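Local structure of cytosolic phospholipase A2 delta (Homo sapiens, 5IZ5) at residues Gln689-Cys694 with Leu699-Val704. The protein hydrolyses the sn-2 ester bond of glycerophospholipids in a calcium-dependent manner, preferring linoleic acid at that position. The protein carries 3 engineered substitutions. Residues are numbered along the deposited sequence; the frame is centred on the assembly and turned at random.
Sequences QTELYC and LPFPRV
Leu699 N donates to Cys694 O, 2.9 Å away and nearly straight at 167°, tying the last turn of helix 685-696 to the chain that has just left it; Cys694 CB lies 3.9 Å from Leu699 CB. From there the loop doubles back along the helix, and Phe701 lies against it. With CG anti to the backbone N (chi1 -169°), its ring turns one side to three helix side chains, while Pro702 CD, 3.5 Å above the plane and offset toward the rim, takes the other face. Cys694 SG sits obliquely to the ring, 4.7 Å from its centroid, a Cys sulfur-aromatic contact. Glu691 brings its aliphatic part: CG lies 3.5 Å from Phe701 CD2, while its carboxylate turns off to a salt bridge with Arg695. Thr690 OG1 stands over one face, 3.9 Å from Phe701 CZ, and is buried there without a polar partner. Trimming Phe701 to an alanine would probably leave Cys694 SG without its aromatic neighbour and open a gap beside the Glu691 methylenes. This is helix-to-loop packing within the catalytic PLA2 domain, away from its annotated sites. Leu687, one turn before Glu691 on the same helix, also touches Phe701 and Val704. Leu731 meets Phe701 and Pro702, so this part of the loop lies between helix 685-696 and strand 730-734 on the way to helix 708-712, while Leu699 rests on Thr627 of helix 623-628.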
# COMPACT_ATOMS: atom_id res chain seq x y z
N GLN B 689 -5.97 7.09 19.79
CA GLN B 689 -6.16 5.87 19.02
C GLN B 689 -4.79 5.33 18.67
O GLN B 689 -4.57 4.13 18.80
CB GLN B 689 -6.93 6.14 17.74
CG GLN B 689 -8.28 6.82 17.94
CD GLN B 689 -9.34 6.31 16.99
OE1 GLN B 689 -9.77 7.03 16.08
NE2 GLN B 689 -9.76 5.06 17.17
N THR B 690 -3.88 6.21 18.24
CA THR B 690 -2.52 5.74 17.93
C THR B 690 -1.86 5.13 19.16
O THR B 690 -1.18 4.13 19.04
CB THR B 690 -1.55 6.71 17.19
OG1 THR B 690 -0.32 6.79 17.91
CG2 THR B 690 -2.11 8.09 16.99
N GLU B 691 -2.07 5.71 20.34
CA GLU B 691 -1.49 5.15 21.57
C GLU B 691 -2.01 3.74 21.84
O GLU B 691 -1.23 2.84 22.15
CB GLU B 691 -1.77 6.04 22.79
CG GLU B 691 -1.00 5.56 24.03
CD GLU B 691 -1.82 4.72 24.97
OE1 GLU B 691 -2.96 5.13 25.31
OE2 GLU B 691 -1.33 3.64 25.39
N LEU B 692 -3.32 3.56 21.75
CA LEU B 692 -3.93 2.23 21.89
C LEU B 692 -3.39 1.26 20.84
O LEU B 692 -3.07 0.12 21.15
CB LEU B 692 -5.45 2.30 21.71
CG LEU B 692 -6.32 1.70 22.84
CD1 LEU B 692 -7.79 1.65 22.45
CD2 LEU B 692 -5.85 0.29 23.21
N TYR B 693 -3.32 1.74 19.61
CA TYR B 693 -2.81 0.97 18.48
C TYR B 693 -1.38 0.49 18.77
O TYR B 693 -1.08 -0.69 18.60
CB TYR B 693 -2.89 1.83 17.22
CG TYR B 693 -2.76 1.14 15.89
CD1 TYR B 693 -3.85 0.49 15.30
CD2 TYR B 693 -1.57 1.19 15.17
CE1 TYR B 693 -3.74 -0.12 14.06
CE2 TYR B 693 -1.45 0.59 13.93
CZ TYR B 693 -2.54 -0.07 13.38
OH TYR B 693 -2.41 -0.65 12.14
N CYS B 694 -0.52 1.40 19.25
CA CYS B 694 0.87 1.08 19.63
C CYS B 694 0.93 0.12 20.80
O CYS B 694 1.77 -0.78 20.81
CB CYS B 694 1.64 2.35 20.02
SG CYS B 694 2.05 3.45 18.66
N LEU B 699 4.56 -1.40 21.04
CA LEU B 699 5.41 -0.30 20.59
C LEU B 699 5.45 0.77 21.67
O LEU B 699 4.40 1.25 22.09
CB LEU B 699 4.86 0.29 19.29
CG LEU B 699 4.83 -0.66 18.09
CD1 LEU B 699 4.27 0.06 16.87
CD2 LEU B 699 6.21 -1.23 17.78
N PRO B 700 6.66 1.15 22.14
CA PRO B 700 6.71 2.13 23.23
C PRO B 700 6.21 3.50 22.80
O PRO B 700 6.68 4.08 21.82
CB PRO B 700 8.19 2.19 23.63
CG PRO B 700 8.94 1.59 22.50
CD PRO B 700 8.00 0.63 21.82
N PHE B 701 5.25 4.01 23.56
CA PHE B 701 4.60 5.26 23.26
C PHE B 701 4.06 5.84 24.57
O PHE B 701 3.55 5.08 25.40
CB PHE B 701 3.46 4.99 22.28
CG PHE B 701 2.89 6.22 21.68
CD1 PHE B 701 3.45 6.77 20.55
CD2 PHE B 701 1.80 6.83 22.27
CE1 PHE B 701 2.93 7.92 20.00
CE2 PHE B 701 1.27 7.98 21.73
CZ PHE B 701 1.84 8.52 20.59
N PRO B 702 4.18 7.16 24.79
CA PRO B 702 3.74 7.72 26.08
C PRO B 702 2.24 7.69 26.24
O PRO B 702 1.50 7.64 25.26
CB PRO B 702 4.22 9.18 26.02
CG PRO B 702 4.28 9.49 24.57
CD PRO B 702 4.71 8.21 23.90
N ARG B 703 1.80 7.75 27.49
CA ARG B 703 0.39 7.85 27.79
C ARG B 703 -0.13 9.18 27.27
O ARG B 703 0.54 10.20 27.37
CB ARG B 703 0.15 7.74 29.30
CG ARG B 703 0.75 6.50 29.93
CD ARG B 703 0.13 6.20 31.26
NE ARG B 703 0.67 4.96 31.80
CZ ARG B 703 1.56 4.85 32.78
NH1 ARG B 703 2.05 5.92 33.40
NH2 ARG B 703 1.96 3.64 33.15
N VAL B 704 -1.34 9.15 26.71
CA VAL B 704 -2.00 10.35 26.22
C VAL B 704 -3.24 10.51 27.09
O VAL B 704 -4.31 9.99 26.76
CB VAL B 704 -2.37 10.24 24.73
CG1 VAL B 704 -3.12 11.47 24.25
CG2 VAL B 704 -1.12 10.05 23.89